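Local structure of amino acid ABC transporter, binding protein (Thermus thermophilus, 3VV5) at residues I100-I105 with P118-G123; T150-A155 with T185-R190; R166-D171 with L175-A180. The protein binds the lysine analogue L-thialysine, or S-(2-aminoethyl)-L-cysteine, as a periplasmic substrate-binding protein of an ABC transporter involved in uptake of this amino acid. All coordinates share one frame; numbering follows the deposited sequence.

Contact 1: residues I100-I105 with P118-G123; sequences IASHGI and PHYCTG. With SLZ (L-thialysine), chain C.
The imidazole of His119 carries the terminal methyl of Ile100 over one face, and the phenol of Tyr120 meets Ser102 OG at its edge, in the ring plane. Both rings rise from a classic beta bulge, in which His119 and Tyr120 face Val217 of strand 206-222, in the two-lobed fold of a type II periplasmic binding protein (solute-binding protein family 3). Ile100 CD1 lies 3.9 Å from the centroid of the His119 ring, a CH-pi contact displaced toward the rim. An extended isoleucine suits this place: with CG1 anti to the backbone N (chi1 -173°), the chain reaches across to the imidazole, and CG1 comes 3.5 Å from His119 NE2. That nitrogen is hydrogen-bonded to Glu62, whose carboxylate also bonds Ser102 OG, so one acidic group steadies both halves of the contact. Tyr120 OH stands 2.8 Å from Ser102 OG, within hydrogen-bonding distance, although the phenol proton has another acceptor in reach. Phe49 stacks on the Tyr120 ring. After the corner at Ala101 the backbone of 101-104 lines L-thialysine: Ala101 O accepts from the ligand's NZ at 3.1 Å, and Ser102 O from its alpha-amino N at 3.0 Å. Gly104, with no side chain to intervene, gives its N-H to the ligand's carboxylate oxygen OXT at 2.8 Å, nearly straight at 170°.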
loop_
_atom_site.group_PDB
_atom_site.type_symbol
_atom_site.label_atom_id
_atom_site.label_comp_id
_atom_site.label_asym_id
_atom_site.label_seq_id
_atom_site.Cartn_x
_atom_site.Cartn_y
_atom_site.Cartn_z
ATOM N N ILE A 100 6.265 -1.450 -5.591
ATOM C CA ILE A 100 5.099 -2.149 -5.031
ATOM C C ILE A 100 4.991 -1.766 -3.581
ATOM O O ILE A 100 5.777 -2.223 -2.744
ATOM C CB ILE A 100 5.152 -3.701 -5.273
ATOM C CG1 ILE A 100 3.841 -4.388 -4.831
ATOM C CG2 ILE A 100 6.430 -4.348 -4.667
ATOM C CD1 ILE A 100 3.790 -5.859 -5.302
ATOM N N ALA A 101 4.035 -0.880 -3.295
ATOM C CA ALA A 101 3.957 -0.223 -2.007
ATOM C C ALA A 101 2.516 0.232 -1.702
ATOM O O ALA A 101 2.292 1.281 -1.083
ATOM C CB ALA A 101 4.922 0.951 -1.983
ATOM N N SER A 102 1.557 -0.573 -2.141
ATOM C CA SER A 102 0.135 -0.386 -1.847
ATOM C C SER A 102 -0.476 0.887 -2.451
ATOM O O SER A 102 -1.384 1.463 -1.856
ATOM C CB SER A 102 -0.105 -0.448 -0.327
ATOM O OG SER A 102 0.118 -1.761 0.173
ATOM N N HIS A 103 -0.006 1.314 -3.621
ATOM C CA HIS A 103 -0.581 2.504 -4.264
ATOM C C HIS A 103 -1.935 2.194 -4.857
ATOM O O HIS A 103 -2.053 1.348 -5.745
ATOM C CB HIS A 103 0.307 3.063 -5.380
ATOM C CG HIS A 103 1.583 3.673 -4.895
ATOM N ND1 HIS A 103 1.713 5.025 -4.629
ATOM C CD2 HIS A 103 2.786 3.118 -4.630
ATOM C CE1 HIS A 103 2.951 5.272 -4.229
ATOM N NE2 HIS A 103 3.624 4.134 -4.236
ATOM N N GLY A 104 -2.948 2.897 -4.382
ATOM C CA GLY A 104 -4.243 2.889 -5.041
ATOM C C GLY A 104 -4.127 3.622 -6.365
ATOM O O GLY A 104 -3.383 4.576 -6.481
ATOM N N ILE A 105 -4.829 3.138 -7.380
ATOM C CA ILE A 105 -4.858 3.819 -8.674
ATOM C C ILE A 105 -5.779 5.015 -8.529
ATOM O O ILE A 105 -6.913 4.869 -8.077
ATOM C CB ILE A 105 -5.379 2.898 -9.785
ATOM C CG1 ILE A 105 -4.404 1.730 -10.005
ATOM C CG2 ILE A 105 -5.584 3.674 -11.103
ATOM C CD1 ILE A 105 -4.977 0.593 -10.866
ATOM N N PRO A 118 -4.231 -4.334 -11.271
ATOM C CA PRO A 118 -4.091 -4.296 -9.807
ATOM C C PRO A 118 -3.692 -5.648 -9.195
ATOM O O PRO A 118 -4.132 -6.687 -9.668
ATOM C CB PRO A 118 -5.494 -3.890 -9.334
ATOM C CG PRO A 118 -6.417 -4.336 -10.448
ATOM C CD PRO A 118 -5.624 -4.114 -11.705
ATOM N N HIS A 119 -2.847 -5.629 -8.167
ATOM C CA HIS A 119 -2.476 -6.865 -7.474
ATOM C C HIS A 119 -3.310 -7.120 -6.218
ATOM O O HIS A 119 -3.173 -8.176 -5.596
ATOM C CB HIS A 119 -0.968 -6.946 -7.178
ATOM C CG HIS A 119 -0.447 -5.854 -6.292
ATOM N ND1 HIS A 119 -0.195 -4.576 -6.753
ATOM C CD2 HIS A 119 -0.090 -5.859 -4.983
ATOM C CE1 HIS A 119 0.285 -3.843 -5.769
ATOM N NE2 HIS A 119 0.378 -4.600 -4.689
ATOM N N TYR A 120 -4.169 -6.161 -5.848
ATOM C CA TYR A 120 -5.224 -6.404 -4.848
ATOM C C TYR A 120 -6.268 -5.290 -4.822
ATOM O O TYR A 120 -6.094 -4.235 -5.431
ATOM C CB TYR A 120 -4.691 -6.693 -3.425
ATOM C CG TYR A 120 -4.098 -5.529 -2.620
ATOM C CD1 TYR A 120 -4.894 -4.791 -1.736
ATOM C CD2 TYR A 120 -2.731 -5.234 -2.676
ATOM C CE1 TYR A 120 -4.373 -3.760 -0.969
ATOM C CE2 TYR A 120 -2.180 -4.193 -1.896
ATOM C CZ TYR A 120 -3.021 -3.456 -1.051
ATOM O OH TYR A 120 -2.519 -2.440 -0.269
ATOM N N CYS A 121 -7.360 -5.572 -4.137
ATOM C CA CYS A 121 -8.452 -4.625 -3.990
ATOM C C CYS A 121 -8.728 -4.441 -2.522
ATOM O O CYS A 121 -8.551 -5.371 -1.714
ATOM C CB CYS A 121 -9.697 -5.100 -4.732
ATOM S SG CYS A 121 -9.883 -4.348 -6.381
ATOM N N THR A 122 -9.151 -3.230 -2.171
ATOM C CA THR A 122 -9.234 -2.849 -0.777
ATOM C C THR A 122 -10.083 -1.590 -0.632
ATOM O O THR A 122 -10.734 -1.140 -1.571
ATOM C CB THR A 122 -7.796 -2.623 -0.192
ATOM O OG1 THR A 122 -7.847 -2.485 1.232
ATOM C CG2 THR A 122 -7.120 -1.386 -0.790
ATOM N N GLY A 123 -10.044 -0.993 0.544
ATOM C CA GLY A 123 -10.706 0.284 0.721
ATOM C C GLY A 123 -10.227 0.944 1.972
ATOM O O GLY A 123 -9.565 0.297 2.808
HETATM N N SLZ C . -3.422 2.824 -0.171
HETATM C CA SLZ C . -2.533 3.946 0.206
HETATM C CB SLZ C . -1.057 3.470 0.298
HETATM S SG SLZ C . -0.263 3.270 1.932
HETATM C CD SLZ C . 1.346 2.678 1.296
HETATM C CE SLZ C . 2.485 2.497 2.305
HETATM N NZ SLZ C . 3.396 1.460 1.792
HETATM C C SLZ C . -2.606 4.921 -0.966
HETATM O O SLZ C . -2.359 6.117 -0.746
HETATM O OXT SLZ C . -2.911 4.440 -2.081
#

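Contact 2: residues T150-A155 with T185-R190; sequences TTYMEA and TWITDR. With SLZ (L-thialysine), chain C.
Tyr152 leaves helix 151-158 toward strand 185-189, its CB 3.8 Å from Ile187 CG2, an apolar touch. CB also comes 3.4 Å from Ile187 O, and CG stays near the same oxygen. Its CG is anti to the carbonyl carbon (chi1 -43°), which turns one face of the ring onto the strand backbone. There Thr188 CA sits over the ring centre, 3.7 Å from the centroid and 1° off the normal, a CH-pi contact; Thr151 OG1 lies above the opposite face, nearer the rim. Farther out, CE1 nears Thr188 C. At the tip, OH lies 3.0 Å from Asp189 CB and is hydrogen-bonded to a water that also reaches Asp189 OD1, which Thr122 OG1 holds. The same hydroxyl accepts from the alpha-amino N of L-thialysine at 3.1 Å. Tyrosine suits the place, its face packing on Thr188 CA and its hydroxyl reaching ligand and water. Thr151 N bonds ligand O at 2.9 Å, and the N-cap Thr150 OG1 accepts from Met153 N. The axes of 151-155 and 185-189 pass 8.0 Å apart at 132°, more antiparallel than parallel. Phe213 of strand 206-222 touches Tyr152 and Ala155; Ile187 packs on Val144 and Val146 of strand 143-147.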
loop_
_atom_site.group_PDB
_atom_site.type_symbol
_atom_site.label_atom_id
_atom_site.label_comp_id
_atom_site.label_asym_id
_atom_site.label_seq_id
_atom_site.Cartn_x
_atom_site.Cartn_y
_atom_site.Cartn_z
ATOM N N THR A 150 -1.295 10.119 0.825
ATOM C CA THR A 150 -2.153 8.957 0.615
ATOM C C THR A 150 -3.565 9.314 0.133
ATOM O O THR A 150 -4.044 10.461 0.251
ATOM C CB THR A 150 -2.282 8.077 1.885
ATOM O OG1 THR A 150 -2.917 8.832 2.937
ATOM C CG2 THR A 150 -0.921 7.547 2.359
ATOM N N THR A 151 -4.243 8.309 -0.396
ATOM C CA THR A 151 -5.651 8.412 -0.732
ATOM C C THR A 151 -6.508 8.633 0.527
ATOM O O THR A 151 -7.608 9.145 0.432
ATOM C CB THR A 151 -6.108 7.170 -1.513
ATOM O OG1 THR A 151 -5.840 6.009 -0.725
ATOM C CG2 THR A 151 -5.277 7.033 -2.789
ATOM N N TYR A 152 -6.001 8.248 1.695
ATOM C CA TYR A 152 -6.692 8.524 2.974
ATOM C C TYR A 152 -6.700 10.016 3.258
ATOM O O TYR A 152 -7.740 10.571 3.620
ATOM C CB TYR A 152 -6.061 7.737 4.137
ATOM C CG TYR A 152 -5.753 6.314 3.752
ATOM C CD1 TYR A 152 -6.741 5.493 3.220
ATOM C CD2 TYR A 152 -4.459 5.799 3.876
ATOM C CE1 TYR A 152 -6.465 4.167 2.823
ATOM C CE2 TYR A 152 -4.167 4.484 3.479
ATOM C CZ TYR A 152 -5.174 3.680 2.961
ATOM O OH TYR A 152 -4.884 2.386 2.557
ATOM N N MET A 153 -5.545 10.655 3.080
ATOM C CA MET A 153 -5.440 12.109 3.150
ATOM C C MET A 153 -6.393 12.792 2.160
ATOM O O MET A 153 -7.148 13.674 2.543
ATOM C CB MET A 153 -3.997 12.551 2.881
ATOM C CG MET A 153 -3.767 14.057 2.997
ATOM S SD MET A 153 -2.032 14.472 2.924
ATOM C CE MET A 153 -1.718 14.487 1.169
ATOM N N GLU A 154 -6.354 12.379 0.898
ATOM C CA GLU A 154 -7.225 12.953 -0.138
ATOM C C GLU A 154 -8.698 12.847 0.273
ATOM O O GLU A 154 -9.452 13.824 0.176
ATOM C CB GLU A 154 -6.958 12.264 -1.485
ATOM C CG GLU A 154 -7.985 12.537 -2.591
ATOM C CD GLU A 154 -7.798 11.629 -3.805
ATOM O OE1 GLU A 154 -8.822 11.147 -4.337
ATOM O OE2 GLU A 154 -6.633 11.382 -4.212
ATOM N N ALA A 155 -9.087 11.679 0.784
ATOM C CA ALA A 155 -10.458 11.454 1.233
ATOM C C ALA A 155 -10.839 12.321 2.425
ATOM O O ALA A 155 -11.947 12.860 2.453
ATOM C CB ALA A 155 -10.688 9.994 1.560
ATOM N N THR A 185 -9.806 9.998 15.142
ATOM C CA THR A 185 -10.066 9.038 14.069
ATOM C C THR A 185 -8.820 8.862 13.208
ATOM O O THR A 185 -8.119 9.817 12.936
ATOM C CB THR A 185 -11.273 9.504 13.221
ATOM O OG1 THR A 185 -12.482 9.293 13.974
ATOM C CG2 THR A 185 -11.375 8.715 11.887
ATOM N N TRP A 186 -8.555 7.618 12.796
ATOM C CA TRP A 186 -7.470 7.278 11.885
ATOM C C TRP A 186 -8.108 6.716 10.622
ATOM O O TRP A 186 -8.971 5.837 10.715
ATOM C CB TRP A 186 -6.606 6.215 12.589
ATOM C CG TRP A 186 -5.521 5.542 11.797
ATOM C CD1 TRP A 186 -4.696 6.094 10.847
ATOM C CD2 TRP A 186 -5.110 4.177 11.947
ATOM N NE1 TRP A 186 -3.780 5.136 10.409
ATOM C CE2 TRP A 186 -4.027 3.957 11.064
ATOM C CE3 TRP A 186 -5.557 3.117 12.756
ATOM C CZ2 TRP A 186 -3.388 2.708 10.957
ATOM C CZ3 TRP A 186 -4.932 1.877 12.641
ATOM C CH2 TRP A 186 -3.853 1.687 11.754
ATOM N N ILE A 187 -7.760 7.258 9.450
ATOM C CA ILE A 187 -8.293 6.722 8.209
ATOM C C ILE A 187 -7.179 5.951 7.547
ATOM O O ILE A 187 -6.108 6.503 7.277
ATOM C CB ILE A 187 -8.876 7.792 7.251
ATOM C CG1 ILE A 187 -10.094 8.490 7.889
ATOM C CG2 ILE A 187 -9.320 7.129 5.936
ATOM C CD1 ILE A 187 -10.765 9.508 6.964
ATOM N N THR A 188 -7.422 4.663 7.303
ATOM C CA THR A 188 -6.372 3.804 6.784
ATOM C C THR A 188 -6.985 2.667 5.998
ATOM O O THR A 188 -8.195 2.613 5.819
ATOM C CB THR A 188 -5.485 3.254 7.956
ATOM O OG1 THR A 188 -4.306 2.619 7.444
ATOM C CG2 THR A 188 -6.265 2.279 8.815
ATOM N N ASP A 189 -6.135 1.732 5.580
ATOM C CA ASP A 189 -6.550 0.555 4.827
ATOM C C ASP A 189 -7.274 -0.454 5.707
ATOM O O ASP A 189 -6.839 -0.720 6.833
ATOM C CB ASP A 189 -5.309 -0.077 4.204
ATOM C CG ASP A 189 -5.618 -1.330 3.448
ATOM O OD1 ASP A 189 -5.827 -1.257 2.202
ATOM O OD2 ASP A 189 -5.635 -2.391 4.106
ATOM N N ARG A 190 -8.332 -1.075 5.164
ATOM C CA ARG A 190 -9.167 -1.993 5.944
ATOM C C ARG A 190 -8.413 -3.217 6.468
ATOM O O ARG A 190 -8.640 -3.657 7.593
ATOM C CB ARG A 190 -10.406 -2.426 5.133
ATOM C CG ARG A 190 -10.083 -3.140 3.806
ATOM C CD ARG A 190 -11.346 -3.518 3.021
ATOM N NE ARG A 190 -12.121 -4.535 3.736
ATOM C CZ ARG A 190 -13.416 -4.778 3.541
ATOM N NH1 ARG A 190 -14.111 -4.076 2.645
ATOM N NH2 ARG A 190 -14.020 -5.724 4.248
HETATM N N SLZ C . -3.422 2.824 -0.171
HETATM C CA SLZ C . -2.533 3.946 0.206
HETATM C CB SLZ C . -1.057 3.470 0.298
HETATM S SG SLZ C . -0.263 3.270 1.932
HETATM C CD SLZ C . 1.346 2.678 1.296
HETATM C CE SLZ C . 2.485 2.497 2.305
HETATM N NZ SLZ C . 3.396 1.460 1.792
HETATM C C SLZ C . -2.606 4.921 -0.966
HETATM O O SLZ C . -2.359 6.117 -0.746
HETATM O OXT SLZ C . -2.911 4.440 -2.081
HETATM O O HOH W 1 -6.841 1.196 1.361
#

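Contact 3: residues R166-D171 with L175-A180; sequences RTYQRD and LQDLLA
Tyr168 OH donates to Asp177 OD2 at 2.8 Å, in the beta-alpha-beta crossover from strand 164-168 through helix 171-180 to strand 185-189, whose two strands flank 143-147 in parallel. The oxygen lies at the edge of the phenol, in the ring plane, and uses its anti lone pair, the one turned away from OD1. Ring and carboxylate planes stand 80° apart. With its CG anti to the carbonyl carbon (chi1 -64°), Tyr168 can carry its hydroxyl across to the helix flank. A tyrosine suits this half-buried place, since its ring packs on Ile183 while its end stays polar; an aspartate suits the helix side as a short acceptor. Arg166 NH1, 5.1 Å from Asp177 OD2 and not in contact with it, may slightly ease a negative charge, though Arg166 is also salt-bridged to Glu164. The backbone of the first helical turn supplies a weak link from Leu175 N to Asp171 O. Asp171 OD2 is hydrogen-bonded to Thr188 OG1 and OD1 to Trp186 NE1, both on strand 185-189. Leu175, apolar and buried, packs on Ala196 and Leu206. At the polar pair, Tyr168 CE2 approaches Asp177 OD2 to 3.3 Å, and Asp177 CB lies equally close to Tyr168 OH.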
loop_
_atom_site.group_PDB
_atom_site.type_symbol
_atom_site.label_atom_id
_atom_site.label_comp_id
_atom_site.label_asym_id
_atom_site.label_seq_id
_atom_site.Cartn_x
_atom_site.Cartn_y
_atom_site.Cartn_z
ATOM N N ARG A 166 -4.543 15.969 10.682
ATOM C CA ARG A 166 -3.152 15.796 11.083
ATOM C C ARG A 166 -2.481 14.807 10.139
ATOM O O ARG A 166 -3.016 13.723 9.903
ATOM C CB ARG A 166 -3.068 15.232 12.496
ATOM C CG ARG A 166 -3.650 16.115 13.592
ATOM C CD ARG A 166 -2.543 16.756 14.433
ATOM N NE ARG A 166 -3.115 17.665 15.427
ATOM C CZ ARG A 166 -3.475 17.314 16.663
ATOM N NH1 ARG A 166 -3.311 16.069 17.093
ATOM N NH2 ARG A 166 -3.995 18.223 17.475
ATOM N N THR A 167 -1.313 15.169 9.625
ATOM C CA THR A 167 -0.616 14.329 8.654
ATOM C C THR A 167 0.612 13.657 9.279
ATOM O O THR A 167 1.298 14.248 10.122
ATOM C CB THR A 167 -0.230 15.115 7.381
ATOM O OG1 THR A 167 0.552 16.258 7.748
ATOM C CG2 THR A 167 -1.480 15.591 6.631
ATOM N N TYR A 168 0.881 12.417 8.881
ATOM C CA TYR A 168 1.965 11.630 9.484
ATOM C C TYR A 168 2.866 11.086 8.391
ATOM O O TYR A 168 2.392 10.769 7.300
ATOM C CB TYR A 168 1.399 10.481 10.351
ATOM C CG TYR A 168 0.598 10.978 11.544
ATOM C CD1 TYR A 168 -0.720 11.428 11.394
ATOM C CD2 TYR A 168 1.168 11.034 12.811
ATOM C CE1 TYR A 168 -1.438 11.920 12.482
ATOM C CE2 TYR A 168 0.453 11.518 13.910
ATOM C CZ TYR A 168 -0.843 11.964 13.734
ATOM O OH TYR A 168 -1.536 12.444 14.822
ATOM N N GLN A 169 4.162 10.986 8.673
ATOM C CA GLN A 169 5.085 10.395 7.709
ATOM C C GLN A 169 4.792 8.911 7.534
ATOM O O GLN A 169 4.830 8.395 6.424
ATOM C CB GLN A 169 6.538 10.583 8.141
ATOM C CG GLN A 169 7.534 10.055 7.095
ATOM C CD GLN A 169 8.898 10.698 7.182
ATOM O OE1 GLN A 169 9.314 11.164 8.245
ATOM N NE2 GLN A 169 9.613 10.719 6.058
ATOM N N ARG A 170 4.506 8.238 8.641
ATOM C CA ARG A 170 4.255 6.815 8.626
ATOM C C ARG A 170 2.904 6.521 9.253
ATOM O O ARG A 170 2.555 7.039 10.323
ATOM C CB ARG A 170 5.384 6.029 9.327
ATOM C CG ARG A 170 6.741 6.111 8.592
ATOM C CD ARG A 170 7.897 5.497 9.399
ATOM N NE ARG A 170 8.276 6.343 10.529
ATOM C CZ ARG A 170 9.105 7.384 10.457
ATOM N NH1 ARG A 170 9.364 8.097 11.548
ATOM N NH2 ARG A 170 9.667 7.720 9.297
ATOM N N ASP A 171 2.162 5.652 8.575
ATOM C CA ASP A 171 0.823 5.294 9.009
ATOM C C ASP A 171 0.755 4.793 10.468
ATOM O O ASP A 171 -0.186 5.170 11.192
ATOM C CB ASP A 171 0.211 4.300 8.018
ATOM C CG ASP A 171 -1.293 4.179 8.162
ATOM O OD1 ASP A 171 -1.994 5.208 8.244
ATOM O OD2 ASP A 171 -1.768 3.047 8.167
ATOM N N LEU A 175 -1.782 5.627 14.150
ATOM C CA LEU A 175 -2.402 4.682 15.086
ATOM C C LEU A 175 -1.990 4.979 16.532
ATOM O O LEU A 175 -2.836 4.961 17.442
ATOM C CB LEU A 175 -2.070 3.230 14.720
ATOM C CG LEU A 175 -2.279 2.155 15.787
ATOM C CD1 LEU A 175 -3.782 1.977 16.170
ATOM C CD2 LEU A 175 -1.655 0.836 15.312
ATOM N N GLN A 176 -0.701 5.251 16.742
ATOM C CA GLN A 176 -0.229 5.587 18.075
ATOM C C GLN A 176 -0.977 6.817 18.619
ATOM O O GLN A 176 -1.374 6.821 19.777
ATOM C CB GLN A 176 1.288 5.804 18.091
ATOM C CG GLN A 176 1.859 6.333 19.414
ATOM C CD GLN A 176 1.504 5.505 20.651
ATOM O OE1 GLN A 176 1.606 4.272 20.655
ATOM N NE2 GLN A 176 1.095 6.192 21.720
ATOM N N ASP A 177 -1.181 7.837 17.780
ATOM C CA ASP A 177 -1.869 9.057 18.245
ATOM C C ASP A 177 -3.362 8.871 18.509
ATOM O O ASP A 177 -3.938 9.537 19.374
ATOM C CB ASP A 177 -1.596 10.242 17.325
ATOM C CG ASP A 177 -0.375 11.029 17.756
ATOM O OD1 ASP A 177 0.298 10.593 18.714
ATOM O OD2 ASP A 177 -0.092 12.085 17.157
ATOM N N LEU A 178 -3.981 7.948 17.775
ATOM C CA LEU A 178 -5.357 7.528 18.064
ATOM C C LEU A 178 -5.432 6.835 19.430
ATOM O O LEU A 178 -6.332 7.109 20.231
ATOM C CB LEU A 178 -5.900 6.614 16.961
ATOM C CG LEU A 178 -7.269 5.963 17.184
ATOM C CD1 LEU A 178 -8.377 7.019 17.133
ATOM C CD2 LEU A 178 -7.502 4.836 16.177
ATOM N N LEU A 179 -4.471 5.962 19.706
ATOM C CA LEU A 179 -4.448 5.242 20.976
ATOM C C LEU A 179 -4.169 6.214 22.123
ATOM O O LEU A 179 -4.675 6.051 23.233
ATOM C CB LEU A 179 -3.409 4.105 20.934
ATOM C CG LEU A 179 -3.676 2.875 20.052
ATOM C CD1 LEU A 179 -2.419 1.990 19.931
ATOM C CD2 LEU A 179 -4.846 2.072 20.569
ATOM N N ALA A 180 -3.398 7.248 21.819
ATOM C CA ALA A 180 -3.000 8.256 22.782
ATOM C C ALA A 180 -4.119 9.270 23.051
ATOM O O ALA A 180 -4.077 9.988 24.053
ATOM C CB ALA A 180 -1.754 8.959 22.307
#

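Overall arrangement
Along the chain, contact 1 closes before contact 2 opens, and contact 3 is nested inside the loop that contact 2 closes. All three reach the same mixed sheet. Contacts 1 and 2 have centres about 13 Å apart and both touch L-thialysine, contact 1 through backbone groups of 101-104, contact 2 through the start of helix 151-158 and Tyr152; neighbouring strands 120-129 and 185-189 join them. Contact 3, centred about 11 Å from contact 2 and about 21 Å from contact 1, does not touch contact 1. It meets contact 2 through Asp171 and through Leu175 and Leu178, which pack on strand 185-189, the strand following helix 171-180. The pocket thus combines both lobes, consistent with closure around a captured amino acid.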